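Local coordinates for protein glutamine synthetase (Streptomyces coelicolor, PDB 4BAX) that belongs to the glutamine synthetase family, whose subunits combine a beta-grasp domain with a catalytic domain, and is modelled here as a ten-chain assembly, at residues Leu76-Val81 with Leu197-Trp202; Leu163-Gly168 with Arg201-Arg206. All coordinates share one frame; numbering follows the deposited sequence.

Interaction 1 (Leu76-Val81 with Leu197-Trp202); sequences LVLCEV and LWVARW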
loop_
_atom_site.group_PDB
_atom_site.type_symbol
_atom_site.label_atom_id
_atom_site.label_comp_id
_atom_site.label_asym_id
_atom_site.label_seq_id
_atom_site.Cartn_x
_atom_site.Cartn_y
_atom_site.Cartn_z
ATOM N N LEU A 76 1.395 -30.578 -30.140
ATOM C CA LEU A 76 0.977 -29.342 -30.796
ATOM C C LEU A 76 0.760 -29.629 -32.269
ATOM O O LEU A 76 1.566 -30.322 -32.899
ATOM C CB LEU A 76 2.016 -28.251 -30.626
ATOM C CG LEU A 76 2.478 -28.088 -29.193
ATOM C CD1 LEU A 76 3.709 -27.193 -29.206
ATOM C CD2 LEU A 76 1.353 -27.542 -28.309
ATOM N N VAL A 77 -0.341 -29.131 -32.810
ATOM C CA VAL A 77 -0.636 -29.342 -34.212
ATOM C C VAL A 77 -0.789 -28.009 -34.931
ATOM O O VAL A 77 -1.812 -27.326 -34.777
ATOM C CB VAL A 77 -1.931 -30.172 -34.411
ATOM C CG1 VAL A 77 -1.982 -30.726 -35.808
ATOM C CG2 VAL A 77 -2.002 -31.308 -33.423
ATOM N N LEU A 78 0.213 -27.647 -35.727
ATOM C CA LEU A 78 0.124 -26.443 -36.539
ATOM C C LEU A 78 -0.662 -26.729 -37.820
ATOM O O LEU A 78 -0.334 -27.666 -38.535
ATOM C CB LEU A 78 1.525 -25.925 -36.880
ATOM C CG LEU A 78 1.584 -24.662 -37.736
ATOM C CD1 LEU A 78 1.042 -23.437 -36.996
ATOM C CD2 LEU A 78 2.997 -24.430 -38.236
ATOM N N CYS A 79 -1.639 -25.873 -38.140
ATOM C CA CYS A 79 -2.552 -26.110 -39.281
ATOM C C CYS A 79 -2.509 -24.980 -40.279
ATOM O O CYS A 79 -2.060 -23.870 -39.980
ATOM C CB CYS A 79 -4.005 -26.269 -38.807
ATOM S SG CYS A 79 -4.339 -27.578 -37.614
ATOM N N GLU A 80 -2.958 -25.272 -41.486
ATOM C CA GLU A 80 -3.206 -24.207 -42.438
ATOM C C GLU A 80 -4.713 -24.088 -42.528
ATOM O O GLU A 80 -5.440 -25.043 -42.204
ATOM C CB GLU A 80 -2.561 -24.486 -43.803
ATOM C CG GLU A 80 -3.191 -25.660 -44.552
ATOM C CD GLU A 80 -2.549 -25.891 -45.920
ATOM O OE1 GLU A 80 -1.697 -25.057 -46.311
ATOM O OE2 GLU A 80 -2.889 -26.897 -46.599
ATOM N N VAL A 81 -5.177 -22.939 -43.002
ATOM C CA VAL A 81 -6.604 -22.651 -42.992
ATOM C C VAL A 81 -7.151 -22.808 -44.402
ATOM O O VAL A 81 -6.601 -22.263 -45.374
ATOM C CB VAL A 81 -6.896 -21.232 -42.437
ATOM C CG1 VAL A 81 -8.390 -20.955 -42.374
ATOM C CG2 VAL A 81 -6.278 -21.077 -41.049
ATOM N N LEU A 197 9.200 -21.706 -36.511
ATOM C CA LEU A 197 9.203 -20.340 -35.987
ATOM C C LEU A 197 7.825 -19.916 -35.447
ATOM O O LEU A 197 7.727 -19.256 -34.381
ATOM C CB LEU A 197 9.686 -19.355 -37.062
ATOM C CG LEU A 197 9.693 -17.875 -36.647
ATOM C CD1 LEU A 197 10.477 -17.673 -35.347
ATOM C CD2 LEU A 197 10.264 -16.969 -37.739
ATOM N N TRP A 198 6.768 -20.296 -36.176
ATOM C CA TRP A 198 5.410 -19.987 -35.732
ATOM C C TRP A 198 5.102 -20.697 -34.427
ATOM O O TRP A 198 4.540 -20.111 -33.487
ATOM C CB TRP A 198 4.371 -20.370 -36.798
ATOM C CG TRP A 198 4.083 -19.250 -37.742
ATOM C CD1 TRP A 198 4.229 -19.252 -39.117
ATOM C CD2 TRP A 198 3.667 -17.936 -37.389
ATOM N NE1 TRP A 198 3.884 -18.019 -39.634
ATOM C CE2 TRP A 198 3.540 -17.192 -38.594
ATOM C CE3 TRP A 198 3.366 -17.309 -36.171
ATOM C CZ2 TRP A 198 3.125 -15.851 -38.604
ATOM C CZ3 TRP A 198 2.960 -15.976 -36.185
ATOM C CH2 TRP A 198 2.840 -15.267 -37.393
ATOM N N VAL A 199 5.543 -21.943 -34.359
ATOM C CA VAL A 199 5.341 -22.737 -33.176
ATOM C C VAL A 199 6.196 -22.179 -32.033
ATOM O O VAL A 199 5.756 -22.062 -30.881
ATOM C CB VAL A 199 5.637 -24.214 -33.445
ATOM C CG1 VAL A 199 5.623 -24.983 -32.141
ATOM C CG2 VAL A 199 4.615 -24.789 -34.430
ATOM N N ALA A 200 7.422 -21.798 -32.377
ATOM C CA ALA A 200 8.307 -21.212 -31.396
ATOM C C ALA A 200 7.751 -19.863 -30.863
ATOM O O ALA A 200 7.875 -19.566 -29.663
ATOM C CB ALA A 200 9.733 -21.057 -31.968
ATOM N N ARG A 201 7.124 -19.073 -31.743
ATOM C CA ARG A 201 6.449 -17.842 -31.321
ATOM C C ARG A 201 5.304 -18.195 -30.389
ATOM O O ARG A 201 5.114 -17.584 -29.327
ATOM C CB ARG A 201 5.900 -17.055 -32.516
ATOM C CG ARG A 201 6.925 -16.169 -33.227
ATOM C CD ARG A 201 6.550 -15.993 -34.715
ATOM N NE ARG A 201 7.419 -15.041 -35.411
ATOM C CZ ARG A 201 7.030 -14.190 -36.367
ATOM N NH1 ARG A 201 5.763 -14.153 -36.783
ATOM N NH2 ARG A 201 7.927 -13.371 -36.922
ATOM N N TRP A 202 4.534 -19.192 -30.791
ATOM C CA TRP A 202 3.393 -19.575 -29.995
ATOM C C TRP A 202 3.892 -20.018 -28.616
ATOM O O TRP A 202 3.279 -19.690 -27.593
ATOM C CB TRP A 202 2.561 -20.674 -30.688
ATOM C CG TRP A 202 1.328 -21.032 -29.906
ATOM C CD1 TRP A 202 0.089 -20.451 -30.027
ATOM C CD2 TRP A 202 1.202 -22.033 -28.871
ATOM N NE1 TRP A 202 -0.792 -21.025 -29.127
ATOM C CE2 TRP A 202 -0.137 -22.000 -28.417
ATOM C CE3 TRP A 202 2.090 -22.941 -28.282
ATOM C CZ2 TRP A 202 -0.608 -22.851 -27.416
ATOM C CZ3 TRP A 202 1.616 -23.776 -27.290
ATOM C CH2 TRP A 202 0.279 -23.728 -26.869
#

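Interaction 2 (Leu163-Gly168 with Arg201-Arg206); sequences LKAGLG and RWLLYR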
loop_
_atom_site.group_PDB
_atom_site.type_symbol
_atom_site.label_atom_id
_atom_site.label_comp_id
_atom_site.label_asym_id
_atom_site.label_seq_id
_atom_site.Cartn_x
_atom_site.Cartn_y
_atom_site.Cartn_z
ATOM N N LEU A 163 13.269 -26.874 -27.356
ATOM C CA LEU A 163 14.092 -28.078 -27.536
ATOM C C LEU A 163 13.338 -29.381 -27.239
ATOM O O LEU A 163 13.454 -30.363 -27.985
ATOM C CB LEU A 163 15.378 -27.983 -26.704
ATOM C CG LEU A 163 16.292 -26.823 -27.141
ATOM C CD1 LEU A 163 17.478 -26.585 -26.214
ATOM C CD2 LEU A 163 16.799 -27.066 -28.552
ATOM N N LYS A 164 12.520 -29.366 -26.185
ATOM C CA LYS A 164 11.685 -30.513 -25.849
ATOM C C LYS A 164 10.691 -30.764 -26.974
ATOM O O LYS A 164 10.357 -31.911 -27.267
ATOM C CB LYS A 164 10.953 -30.260 -24.533
ATOM C CG LYS A 164 11.484 -31.072 -23.376
ATOM C CD LYS A 164 11.689 -30.182 -22.160
ATOM C CE LYS A 164 10.372 -29.705 -21.567
ATOM N NZ LYS A 164 10.321 -30.048 -20.114
ATOM N N ALA A 165 10.238 -29.685 -27.608
ATOM C CA ALA A 165 9.385 -29.764 -28.796
ATOM C C ALA A 165 10.148 -30.230 -30.056
ATOM O O ALA A 165 9.530 -30.590 -31.062
ATOM C CB ALA A 165 8.720 -28.427 -29.050
ATOM N N GLY A 166 11.484 -30.207 -29.997
ATOM C CA GLY A 166 12.295 -30.638 -31.121
ATOM C C GLY A 166 12.644 -29.610 -32.181
ATOM O O GLY A 166 13.179 -29.945 -33.246
ATOM N N LEU A 167 12.406 -28.343 -31.884
ATOM C CA LEU A 167 12.671 -27.290 -32.856
ATOM C C LEU A 167 14.158 -27.009 -33.062
ATOM O O LEU A 167 14.972 -27.217 -32.151
ATOM C CB LEU A 167 11.952 -26.023 -32.458
ATOM C CG LEU A 167 10.483 -26.200 -32.111
ATOM C CD1 LEU A 167 9.892 -24.792 -31.814
ATOM C CD2 LEU A 167 9.779 -26.909 -33.265
ATOM N N GLY A 168 14.525 -26.583 -34.268
ATOM C CA GLY A 168 15.927 -26.357 -34.572
ATOM C C GLY A 168 16.374 -24.986 -34.103
ATOM O O GLY A 168 16.457 -24.020 -34.875
ATOM N N ARG A 201 7.124 -19.073 -31.743
ATOM C CA ARG A 201 6.449 -17.842 -31.321
ATOM C C ARG A 201 5.304 -18.195 -30.389
ATOM O O ARG A 201 5.114 -17.584 -29.327
ATOM C CB ARG A 201 5.900 -17.055 -32.516
ATOM C CG ARG A 201 6.925 -16.169 -33.227
ATOM C CD ARG A 201 6.550 -15.993 -34.715
ATOM N NE ARG A 201 7.419 -15.041 -35.411
ATOM C CZ ARG A 201 7.030 -14.190 -36.367
ATOM N NH1 ARG A 201 5.763 -14.153 -36.783
ATOM N NH2 ARG A 201 7.927 -13.371 -36.922
ATOM N N TRP A 202 4.534 -19.192 -30.791
ATOM C CA TRP A 202 3.393 -19.575 -29.995
ATOM C C TRP A 202 3.892 -20.018 -28.616
ATOM O O TRP A 202 3.279 -19.690 -27.593
ATOM C CB TRP A 202 2.561 -20.674 -30.688
ATOM C CG TRP A 202 1.328 -21.032 -29.906
ATOM C CD1 TRP A 202 0.089 -20.451 -30.027
ATOM C CD2 TRP A 202 1.202 -22.033 -28.871
ATOM N NE1 TRP A 202 -0.792 -21.025 -29.127
ATOM C CE2 TRP A 202 -0.137 -22.000 -28.417
ATOM C CE3 TRP A 202 2.090 -22.941 -28.282
ATOM C CZ2 TRP A 202 -0.608 -22.851 -27.416
ATOM C CZ3 TRP A 202 1.616 -23.776 -27.290
ATOM C CH2 TRP A 202 0.279 -23.728 -26.869
ATOM N N LEU A 203 5.019 -20.728 -28.587
ATOM C CA LEU A 203 5.602 -21.185 -27.333
ATOM C C LEU A 203 6.100 -20.021 -26.456
ATOM O O LEU A 203 6.052 -20.109 -25.214
ATOM C CB LEU A 203 6.728 -22.171 -27.609
ATOM C CG LEU A 203 6.308 -23.599 -27.961
ATOM C CD1 LEU A 203 7.527 -24.393 -28.436
ATOM C CD2 LEU A 203 5.659 -24.299 -26.776
ATOM N N LEU A 204 6.594 -18.947 -27.077
ATOM C CA LEU A 204 7.066 -17.797 -26.300
ATOM C C LEU A 204 5.929 -17.084 -25.561
ATOM O O LEU A 204 5.980 -16.915 -24.333
ATOM C CB LEU A 204 7.830 -16.820 -27.196
ATOM C CG LEU A 204 8.308 -15.548 -26.462
ATOM C CD1 LEU A 204 9.426 -15.787 -25.411
ATOM C CD2 LEU A 204 8.728 -14.484 -27.480
ATOM N N TYR A 205 4.868 -16.763 -26.301
ATOM C CA TYR A 205 3.712 -16.084 -25.737
ATOM C C TYR A 205 3.123 -16.933 -24.651
ATOM O O TYR A 205 2.793 -16.467 -23.569
ATOM C CB TYR A 205 2.639 -15.914 -26.797
ATOM C CG TYR A 205 2.968 -15.016 -27.950
ATOM C CD1 TYR A 205 3.474 -13.732 -27.763
ATOM C CD2 TYR A 205 2.723 -15.445 -29.250
ATOM C CE1 TYR A 205 3.744 -12.915 -28.865
ATOM C CE2 TYR A 205 2.989 -14.647 -30.334
ATOM C CZ TYR A 205 3.492 -13.390 -30.148
ATOM O OH TYR A 205 3.745 -12.622 -31.265
ATOM N N ARG A 206 2.986 -18.202 -24.984
ATOM C CA ARG A 206 2.373 -19.154 -24.088
ATOM C C ARG A 206 3.208 -19.425 -22.822
ATOM O O ARG A 206 2.670 -19.398 -21.713
ATOM C CB ARG A 206 2.027 -20.427 -24.851
ATOM C CG ARG A 206 1.580 -21.596 -24.025
ATOM C CD ARG A 206 0.191 -21.446 -23.500
ATOM N NE ARG A 206 -0.193 -22.600 -22.698
ATOM C CZ ARG A 206 0.148 -22.764 -21.423
ATOM N NH1 ARG A 206 0.901 -21.849 -20.807
ATOM N NH2 ARG A 206 -0.251 -23.851 -20.763
#

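Interaction 1 (Leu76-Val81 with Leu197-Trp202)
Leu78 and Val199 mark where strand 76-81 and helix 197-202 come nearest: their CA atoms lie 7.2 Å apart, and the segment axes approach to 9.9 Å with 124° between their N-to-C directions. Across that gap everything is apolar. Leu76 reaches over with both ends of its fork. Its CD1 meets CG1 of Val199 at 4.1 Å, while its CD2 comes within 3.9 Å of CZ3 on the six-membered ring of Trp202. The Leu76 CG stands anti to its own carbonyl carbon (chi1 -49°), and from there the two methyls part company, one for each helix residue. Roughly one turn of helix separates those two, so Leu76 bridges from one to the next. Val199 in turn offers its other methyl to the strand: CG2 touches Leu78 CB at 4.1 Å and Leu78 CD2 at 4.2 Å. Trp198 starts out on the same side, but its indole leads off to Asp322, which accepts a hydrogen bond from NE1. Strands 3-11 and 56-66 flank strand 76-81 in the sheet, and Trp202 also packs on Val144 of a second subunit. With no hydrogen bond between the two segments, their join of beta-grasp strand to catalytic-domain helix rests on apolar packing, which burying the side chains from water would favour.

Interaction 2 (Leu163-Gly168 with Arg201-Arg206)
Leu167 and Leu203 meet tip to tip, methyl against methyl, with CD1 of Leu167 4.1 Å from CD1 of Leu203. The same Leu203 methyl also takes the side chain of Ala165, whose CB is 4.3 Å from Leu203 CD1. One leucine branch on the helix is therefore shared by two residues of the turn. With chi1 at -49° the Leu167 side chain swings back beside its own N, and CD1 ends up facing the helix. All three touching residues are buried, but the pairing is small, and their CA atoms stay well apart: 9.5 Å for Ala165 and Leu203, the nearest pair.

Backbone bonds shape each side separately. Gly166 ends the preceding helix in a Schellman motif: its phi is positive at 87°, and its N bonds to Leu163 O at 2.8 Å. The turn lies between Ala165 and Leu167, and both point their side chains toward the helix. Opposite, residues 201-206 continue as regular helix.

Charged and aromatic groups of the helix act on other faces. The NH1 of Arg201 lies 3.2 Å above the Trp198 ring plane, toward the rim, in a cation-pi contact, and its NE is bonded to Gln115. Arg206, one turn after Trp202, lays its CB over a face of that ring, 4.1 Å above the plane.

The turn closes helix 152-164 and leads straight into strand 169-174, with Gly168 N bonded to Gln196 of helix 190-210 and Gly168 paired by its backbone with Gly186 of strand 180-188. His158 and Cys162 of helix 152-164 add to the cover over Leu203, so helix 190-210 packs here against both the end of that helix and the turn that follows it.

In the fold
From the N terminus, strand 75-82 comes first, at the middle of the five-stranded sheet. The chain then runs through helix 152-164 and its closing turn before reaching helix 190-210, where both contacts end. Interaction 1 closes a long excursion of 115 residues and interaction 2 a short one of 32. The shorter begins within the longer, and the two finish on overlapping segments that share Arg201 and Trp202. They also touch directly: Leu167 CD1 packs on Ala200 CB at 3.7 Å, and Leu76 CD1 lies 4.3 Å from Leu203 CD2. Helix 190-210 thus receives the beta-grasp strand and the helix-to-strand turn of the catalytic domain on adjoining sides.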